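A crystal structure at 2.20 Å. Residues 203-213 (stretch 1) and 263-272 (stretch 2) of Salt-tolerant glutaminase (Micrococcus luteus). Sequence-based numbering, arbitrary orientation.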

# COMPACT_ATOMS: atom_id res chain seq x y z
N ASP A 203 5.96 22.71 3.99
CA ASP A 203 4.61 22.79 3.45
C ASP A 203 4.28 21.50 2.71
O ASP A 203 3.23 20.89 2.94
CB ASP A 203 4.49 23.96 2.47
CG ASP A 203 4.56 25.31 3.15
OD1 ASP A 203 3.82 25.53 4.13
OD2 ASP A 203 5.35 26.15 2.69
N LEU A 204 5.18 21.07 1.83
CA LEU A 204 4.97 19.85 1.06
C LEU A 204 4.76 18.63 1.95
O LEU A 204 3.86 17.84 1.71
CB LEU A 204 6.16 19.60 0.12
CG LEU A 204 6.22 20.43 -1.16
CD1 LEU A 204 7.41 19.98 -1.99
CD2 LEU A 204 4.93 20.25 -1.95
N ALA A 205 5.60 18.48 2.97
CA ALA A 205 5.50 17.35 3.88
C ALA A 205 4.09 17.26 4.47
O ALA A 205 3.46 16.20 4.45
CB ALA A 205 6.53 17.48 5.00
N VAL A 206 3.60 18.38 4.99
CA VAL A 206 2.28 18.42 5.60
C VAL A 206 1.18 18.17 4.57
O VAL A 206 0.21 17.46 4.85
CB VAL A 206 2.03 19.77 6.30
CG1 VAL A 206 0.63 19.81 6.87
CG2 VAL A 206 3.07 19.97 7.41
N MET A 207 1.32 18.76 3.39
CA MET A 207 0.34 18.58 2.33
C MET A 207 0.33 17.09 1.96
O MET A 207 -0.74 16.47 1.84
CB MET A 207 0.73 19.44 1.12
CG MET A 207 0.56 20.94 1.38
SD MET A 207 1.48 21.99 0.21
CE MET A 207 0.35 21.99 -1.20
N GLY A 208 1.51 16.51 1.82
CA GLY A 208 1.61 15.10 1.49
C GLY A 208 0.98 14.23 2.57
O GLY A 208 0.30 13.25 2.26
N ALA A 209 1.20 14.59 3.83
CA ALA A 209 0.64 13.84 4.96
C ALA A 209 -0.89 13.80 4.90
O ALA A 209 -1.51 12.79 5.25
CB ALA A 209 1.09 14.45 6.28
N CYS A 210 -1.50 14.91 4.47
CA CYS A 210 -2.95 14.98 4.36
C CYS A 210 -3.44 13.88 3.40
O CYS A 210 -4.53 13.34 3.57
CB CYS A 210 -3.39 16.35 3.82
SG CYS A 210 -3.31 17.72 5.01
N LEU A 211 -2.62 13.58 2.40
CA LEU A 211 -2.97 12.54 1.44
C LEU A 211 -2.67 11.17 2.06
O LEU A 211 -3.45 10.24 1.92
CB LEU A 211 -2.15 12.71 0.15
CG LEU A 211 -2.40 13.94 -0.72
CD1 LEU A 211 -1.38 13.97 -1.87
CD2 LEU A 211 -3.82 13.91 -1.28
N ALA A 212 -1.54 11.07 2.75
CA ALA A 212 -1.11 9.82 3.37
C ALA A 212 -2.06 9.29 4.43
O ALA A 212 -2.19 8.08 4.59
CB ALA A 212 0.28 10.00 3.96
N THR A 213 -2.72 10.19 5.16
CA THR A 213 -3.65 9.78 6.21
C THR A 213 -5.04 9.49 5.66
O THR A 213 -5.95 9.15 6.42
CB THR A 213 -3.80 10.88 7.29
OG1 THR A 213 -4.31 12.07 6.68
CG2 THR A 213 -2.45 11.18 7.94
N GLY A 263 12.84 22.23 -7.99
CA GLY A 263 13.64 21.49 -7.02
C GLY A 263 12.89 20.80 -5.90
O GLY A 263 13.50 20.16 -5.05
N GLY A 264 11.56 20.91 -5.89
CA GLY A 264 10.79 20.28 -4.83
C GLY A 264 10.19 18.92 -5.15
O GLY A 264 9.61 18.73 -6.22
N VAL A 265 10.33 17.98 -4.22
CA VAL A 265 9.76 16.65 -4.39
C VAL A 265 8.72 16.39 -3.31
O VAL A 265 8.97 16.59 -2.12
CB VAL A 265 10.82 15.54 -4.30
CG1 VAL A 265 10.17 14.18 -4.61
CG2 VAL A 265 11.95 15.81 -5.28
N LEU A 266 7.54 15.94 -3.73
CA LEU A 266 6.44 15.65 -2.83
C LEU A 266 6.30 14.13 -2.68
O LEU A 266 6.31 13.40 -3.67
CB LEU A 266 5.16 16.26 -3.38
CG LEU A 266 3.80 16.18 -2.66
CD1 LEU A 266 2.97 15.08 -3.26
CD2 LEU A 266 4.00 16.00 -1.17
N GLY A 267 6.18 13.67 -1.44
CA GLY A 267 6.02 12.25 -1.19
C GLY A 267 4.84 12.03 -0.27
O GLY A 267 4.56 12.86 0.61
N ALA A 268 4.13 10.93 -0.47
CA ALA A 268 2.97 10.61 0.36
C ALA A 268 2.83 9.10 0.47
O ALA A 268 2.33 8.45 -0.45
CB ALA A 268 1.72 11.23 -0.23
N LEU A 269 3.27 8.56 1.60
CA LEU A 269 3.21 7.12 1.85
C LEU A 269 2.05 6.84 2.80
O LEU A 269 2.12 7.12 4.00
CB LEU A 269 4.53 6.65 2.47
CG LEU A 269 4.63 5.15 2.76
CD1 LEU A 269 4.40 4.37 1.47
CD2 LEU A 269 5.99 4.82 3.35
N PRO A 270 0.95 6.29 2.26
CA PRO A 270 -0.25 5.98 3.05
C PRO A 270 -0.04 5.41 4.44
O PRO A 270 0.67 4.42 4.63
CB PRO A 270 -1.01 5.02 2.14
CG PRO A 270 -0.69 5.55 0.78
CD PRO A 270 0.80 5.80 0.88
N GLY A 271 -0.68 6.05 5.42
CA GLY A 271 -0.60 5.59 6.79
C GLY A 271 0.70 5.86 7.53
O GLY A 271 0.80 5.55 8.71
N ARG A 272 1.70 6.43 6.86
CA ARG A 272 2.93 6.67 7.58
C ARG A 272 3.63 8.01 7.49
O ARG A 272 4.08 8.52 8.51
CB ARG A 272 3.91 5.54 7.28
CG ARG A 272 3.49 4.27 8.01
CD ARG A 272 4.11 3.07 7.42
NE ARG A 272 3.63 2.81 6.07
CZ ARG A 272 4.25 1.97 5.24
NH1 ARG A 272 5.34 1.35 5.67
NH2 ARG A 272 3.78 1.75 4.02

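The helix 203-212 lies along the strand 264-269 with its axis inclined by 29° and approaching to 6.8 Å, so the two run in roughly the same direction and draw together toward their C-terminal ends: the CA atoms of Leu204 and Leu266 are 5.9 Å apart, those of Gly208 and Ala268 4.8 Å, and those of Ala212 and Pro270 3.9 Å. The contact buries 416 Å², both sides summed, and nearly all its residues are buried, which suits leucine, alanine and glycine.

At the wide end, Leu204 points toward the strand in the m,t rotamer common for leucine in helices. Its CD1 rests 3.7 Å from Val265 O, while its CD2 lies 4.2 Å from Leu266 CB. Leu266 leaves its backbone sideways; chi1 is t, but chi2, at -99°, lies between the usual wells. In this conformation CD2 comes back to the helix, 3.4 Å from Leu204 O and 3.7 Å from Gly208 CA. Gly208 makes room for it: a CB there would point toward the strand and fall 2.9 Å from Leu266 CD2 and 2.5 Å from Gly267 O, clashing with both.

Further along, Ala268 directs its methyl at the helix, where CB packs 3.5 Å from Gly208 O and 4.2 Å from Leu211 CB. Leu211, also m,t, points toward the strand; both side chains are apolar and leave no polar group unsatisfied in this buried setting. The CA-to-CB bond of Ala212 runs sideways, with CB 3.4 Å from Leu269 O; at 76 Å² this residue has the largest area covered by the other stretch.

At the close end the packing is joined by the one hydrogen bond between the stretches. Gly271 N donates it, nearly linear, to Ala212 O (2.7 Å, 170°), and Pro270 CA makes a CA-H...O contact with Ala212 O at 3.2 Å. Gly271 has a phi of 74°, a value that favours glycine. Val265 and Leu269, both t at chi1, point their CA-to-CB bonds away from the helix.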